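Local coordinates for protein histidinol-phosphatase (Bordetella pertussis, PDB 3FVV) that probably hydrolyses histidinol phosphate to histidinol and phosphate in histidine biosynthesis, as a magnesium-dependent phosphatase of the HAD-like SerB family, at residues Gly67-His72 with Ala116-Val121; Asp87-Ser92 with Ala123-Ala128. All blocks are in the same frame, centred on the assembly; numbering follows the deposited sequence.

Interaction 1. Residues Gly67-His72 with Ala116-Val121; sequences GLLAAH and ATNSFV. With SO4 (sulfate ion), chain C.
Leu69 divides its two methyl groups between Asn118 and Phe120, and these two branches carry the contact. With CG anti to its carbonyl carbon (chi1 -57°), the leucine extends from the last turn of helix 58-70 toward the start of helix 119-128. The two side chains of Leu69 and Asn118 come from opposite directions, and Leu69 CD1 approaches the amide obliquely, off its plane, nearest to Asn118 OD1 at 3.7 Å. It also reaches Phe120 CB at 4.0 Å, so this methyl touches the amide and the root of the ring side by side. The other branch, CD2, approaches the ring obliquely, 3.7 Å from Phe120 CD2. No hydrogen bond crosses the gap, and the buried area is small, 121 Å² over both sides.

The amide is held from its own helix. Asn118 is the N-cap: its OD1 accepts from Val121 N at 3.2 Å, with the donor about 50° out of the carbonyl plane. A chi1 of 78°, which sets CG between the backbone N and the carbonyl carbon, folds the amide back over the helix start. On the far side of this segment, Ala116 N gives sulfate O2 a nearly straight bond of 2.8 Å, one of several bonds to an ion that Thr115, Lys160 and the backbone of Leu11 and Asp12 also hold; this is consistent with a phosphate site.

Around the contact, Phe120 meets Leu77 and the ring of His81 on helix 74-89, Leu69 touches Tyr146 of strand 145-147, Asn118 packs on Pro139 of strand 133-142, and Val121 on Trp24 of helix 20-30.

Interaction 2. Residues Asp87-Ser92 with Ala123-Ala128; sequences DVIRPS and APIARA
Ile89 lays its terminal methyl against that of Ile125, with CD1 of Ile89 4.1 Å from CD1 of Ile125. The two side chains cross at about a right angle, and Ile125 CD1 is almost as near to CG1 of Ile89, at 4.2 Å, so one methyl meets the last bond of the other chain as well as its end. They differ at the second torsion: chi2 is -64° in Ile89, bending its tip, but -174° in Ile125, whose extended chain brings CD1 across although its CB does not point at the partner.

Arg90 makes the second, more exposed touch. Its chain bends at chi2 and brings NH1 to 3.4 Å from Ala128 CB, the methyl meeting the guanidinium obliquely; CZ is farther from that carbon, at 4.1 Å. This is van der Waals contact, and no hydrogen bond links the segments.

Beyond Ile89 the chain turns. Ile89 O accepts from both Ser92 N and Ser92 OG, the hydroxyl at 2.7 Å and in the carbonyl plane on a lone pair. Ile89 also touches Leu18 and Phe84, while Ile125 reaches Leu11 and Met85, extending the apolar cluster. The arrangement is ordinary helix-to-helix packing in a HAD-type hydrolase: the end of helix 74-89, in the helical insertion after strand 5-9, closes on helix 119-128, which follows strand 110-115 of the core parallel sheet.

Interactions 1 and 2 have centres about 16 Å apart and share helix 119-128, the first at its start and the second along its later turns. Their other halves lie on consecutive helices, 58-70 and 74-89. Along the chain the order is 67-72, 87-92, 116-121, 123-128, so the two contacts interleave: each helix of the pair is matched, in sequence order, with a successive portion of helix 119-128. That helix directly follows strand 110-115 of the parallel sheet, and the loop joining them gives the sulfate one of its bonds. Together the two contacts therefore join the helical insertion to the sheet-bearing core beside a probable phosphate site.

Interaction 1. Residues Gly67-His72 with Ala116-Val121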
# COMPACT_ATOMS: atom_id res chain seq x y z
N GLY A 67 -13.65 -5.20 -7.26
CA GLY A 67 -15.04 -5.37 -7.61
C GLY A 67 -15.84 -4.32 -6.88
O GLY A 67 -16.90 -3.92 -7.36
N LEU A 68 -15.35 -3.83 -5.75
CA LEU A 68 -16.05 -2.73 -5.10
C LEU A 68 -16.06 -1.43 -5.95
O LEU A 68 -16.98 -0.64 -5.88
CB LEU A 68 -15.42 -2.46 -3.74
CG LEU A 68 -15.62 -3.61 -2.74
CD1 LEU A 68 -14.81 -3.40 -1.47
CD2 LEU A 68 -17.09 -3.74 -2.47
N LEU A 69 -15.00 -1.22 -6.72
CA LEU A 69 -14.89 -0.08 -7.63
C LEU A 69 -15.74 -0.21 -8.90
O LEU A 69 -16.29 0.78 -9.44
CB LEU A 69 -13.41 0.09 -8.00
CG LEU A 69 -12.37 0.31 -6.88
CD1 LEU A 69 -10.99 0.49 -7.57
CD2 LEU A 69 -12.66 1.49 -5.93
N ALA A 70 -15.89 -1.46 -9.35
CA ALA A 70 -16.62 -1.81 -10.56
C ALA A 70 -18.11 -1.51 -10.41
O ALA A 70 -18.81 -1.31 -11.40
CB ALA A 70 -16.35 -3.34 -10.96
N ALA A 71 -18.60 -1.42 -9.18
CA ALA A 71 -20.04 -1.26 -8.93
C ALA A 71 -20.54 0.20 -9.07
O ALA A 71 -21.71 0.46 -8.93
CB ALA A 71 -20.40 -1.91 -7.54
N HIS A 72 -19.66 1.15 -9.44
CA HIS A 72 -19.99 2.57 -9.36
C HIS A 72 -19.27 3.44 -10.37
O HIS A 72 -18.20 3.11 -10.86
CB HIS A 72 -19.53 3.10 -8.00
CG HIS A 72 -20.14 2.40 -6.86
ND1 HIS A 72 -19.42 1.57 -6.03
CD2 HIS A 72 -21.40 2.38 -6.41
CE1 HIS A 72 -20.22 1.06 -5.12
NE2 HIS A 72 -21.42 1.56 -5.32
N ALA A 116 0.24 -2.80 -1.79
CA ALA A 116 -0.70 -3.72 -2.43
C ALA A 116 -2.07 -3.08 -2.51
O ALA A 116 -2.88 -3.52 -3.31
CB ALA A 116 -0.83 -5.04 -1.68
N THR A 117 -2.36 -2.08 -1.69
CA THR A 117 -3.69 -1.48 -1.75
C THR A 117 -3.79 -0.68 -3.07
O THR A 117 -2.89 0.04 -3.43
CB THR A 117 -4.03 -0.71 -0.47
OG1 THR A 117 -4.12 -1.63 0.63
CG2 THR A 117 -5.39 0.05 -0.58
N ASN A 118 -4.88 -0.86 -3.80
CA ASN A 118 -4.97 -0.35 -5.17
C ASN A 118 -4.78 1.16 -5.31
O ASN A 118 -5.14 1.95 -4.39
CB ASN A 118 -6.27 -0.86 -5.84
CG ASN A 118 -7.51 -0.11 -5.42
OD1 ASN A 118 -7.74 1.00 -5.90
ND2 ASN A 118 -8.39 -0.75 -4.62
N SER A 119 -4.19 1.54 -6.46
CA SER A 119 -3.84 2.92 -6.74
C SER A 119 -5.02 3.93 -6.73
O SER A 119 -4.81 5.08 -6.41
CB SER A 119 -3.01 3.04 -8.03
OG SER A 119 -3.76 2.59 -9.13
N PHE A 120 -6.25 3.52 -7.00
CA PHE A 120 -7.36 4.41 -6.80
C PHE A 120 -7.49 4.82 -5.32
O PHE A 120 -7.68 5.98 -4.98
CB PHE A 120 -8.72 3.83 -7.28
CG PHE A 120 -9.86 4.74 -6.97
CD1 PHE A 120 -10.09 5.87 -7.74
CD2 PHE A 120 -10.61 4.58 -5.82
CE1 PHE A 120 -11.10 6.78 -7.41
CE2 PHE A 120 -11.61 5.50 -5.49
CZ PHE A 120 -11.84 6.57 -6.29
N VAL A 121 -7.40 3.84 -4.45
CA VAL A 121 -7.48 4.07 -3.01
C VAL A 121 -6.26 4.78 -2.47
O VAL A 121 -6.40 5.59 -1.59
CB VAL A 121 -7.75 2.71 -2.24
CG1 VAL A 121 -7.62 2.89 -0.71
CG2 VAL A 121 -9.13 2.16 -2.64
S SO4 C . 0.47 -2.75 1.94
O1 SO4 C . 0.74 -1.27 2.04
O2 SO4 C . 1.14 -3.40 0.75
O3 SO4 C . 0.83 -3.30 3.24
O4 SO4 C . -0.96 -3.01 1.75

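Interaction 2. Residues Asp87-Ser92 with Ala123-Ala128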
# COMPACT_ATOMS: atom_id res chain seq x y z
N ASP A 87 -12.49 11.41 6.90
CA ASP A 87 -13.13 10.81 8.10
C ASP A 87 -12.32 9.61 8.61
O ASP A 87 -12.38 9.28 9.77
CB ASP A 87 -14.56 10.31 7.82
CG ASP A 87 -15.53 11.45 7.56
OD1 ASP A 87 -15.09 12.58 7.78
OD2 ASP A 87 -16.69 11.22 7.16
N VAL A 88 -11.58 8.95 7.73
CA VAL A 88 -10.80 7.78 8.15
C VAL A 88 -9.28 7.99 8.02
O VAL A 88 -8.54 7.82 8.96
CB VAL A 88 -11.23 6.54 7.33
CG1 VAL A 88 -10.42 5.26 7.80
CG2 VAL A 88 -12.70 6.32 7.45
N ILE A 89 -8.80 8.34 6.85
CA ILE A 89 -7.36 8.33 6.67
C ILE A 89 -6.71 9.50 7.39
O ILE A 89 -5.82 9.30 8.24
CB ILE A 89 -6.96 8.29 5.18
CG1 ILE A 89 -7.51 6.99 4.51
CG2 ILE A 89 -5.44 8.36 5.02
CD1 ILE A 89 -6.94 5.65 5.05
N ARG A 90 -7.13 10.72 7.07
CA ARG A 90 -6.46 11.91 7.61
C ARG A 90 -6.27 11.91 9.12
O ARG A 90 -5.19 12.20 9.59
CB ARG A 90 -7.17 13.20 7.25
CG ARG A 90 -6.90 13.59 5.91
CD ARG A 90 -6.56 15.07 5.76
NE ARG A 90 -5.84 15.16 4.50
CZ ARG A 90 -4.52 15.35 4.39
NH1 ARG A 90 -4.00 15.39 3.19
NH2 ARG A 90 -3.74 15.53 5.44
N PRO A 91 -7.31 11.58 9.87
CA PRO A 91 -7.10 11.61 11.30
C PRO A 91 -6.18 10.50 11.81
O PRO A 91 -5.90 10.49 12.99
CB PRO A 91 -8.49 11.40 11.89
CG PRO A 91 -9.45 11.73 10.77
CD PRO A 91 -8.72 11.32 9.52
N SER A 92 -5.80 9.53 11.00
CA SER A 92 -4.87 8.52 11.44
C SER A 92 -3.42 8.88 11.05
O SER A 92 -2.52 8.08 11.28
CB SER A 92 -5.26 7.18 10.78
OG SER A 92 -4.79 7.10 9.43
N ALA A 123 -3.58 6.63 -4.24
CA ALA A 123 -3.02 7.84 -4.88
C ALA A 123 -3.13 9.10 -4.02
O ALA A 123 -2.13 9.78 -3.80
CB ALA A 123 -3.59 8.05 -6.30
N PRO A 124 -4.30 9.41 -3.46
CA PRO A 124 -4.38 10.65 -2.62
C PRO A 124 -3.63 10.53 -1.29
O PRO A 124 -3.32 11.52 -0.68
CB PRO A 124 -5.89 10.83 -2.35
CG PRO A 124 -6.54 10.09 -3.52
CD PRO A 124 -5.62 8.89 -3.79
N ILE A 125 -3.35 9.32 -0.85
CA ILE A 125 -2.58 9.07 0.38
C ILE A 125 -1.09 9.32 0.14
O ILE A 125 -0.41 9.91 1.00
CB ILE A 125 -2.78 7.62 0.87
CG1 ILE A 125 -4.29 7.33 1.03
CG2 ILE A 125 -2.00 7.40 2.18
CD1 ILE A 125 -4.66 6.02 1.62
N ALA A 126 -0.57 8.89 -1.02
CA ALA A 126 0.79 9.29 -1.39
C ALA A 126 0.92 10.79 -1.45
O ALA A 126 1.90 11.39 -0.91
CB ALA A 126 1.23 8.65 -2.67
N ARG A 127 -0.02 11.43 -2.11
CA ARG A 127 -0.05 12.88 -2.12
C ARG A 127 -0.12 13.50 -0.71
O ARG A 127 0.52 14.53 -0.44
CB ARG A 127 -1.24 13.35 -2.96
CG ARG A 127 -1.48 14.84 -2.98
CD ARG A 127 -2.70 15.07 -3.82
NE ARG A 127 -3.32 16.37 -3.65
CZ ARG A 127 -3.25 17.39 -4.51
NH1 ARG A 127 -2.53 17.31 -5.65
NH2 ARG A 127 -3.91 18.50 -4.23
N ALA A 128 -0.90 12.91 0.19
CA ALA A 128 -0.97 13.46 1.57
C ALA A 128 0.38 13.45 2.27
O ALA A 128 0.62 14.27 3.16
CB ALA A 128 -2.03 12.74 2.42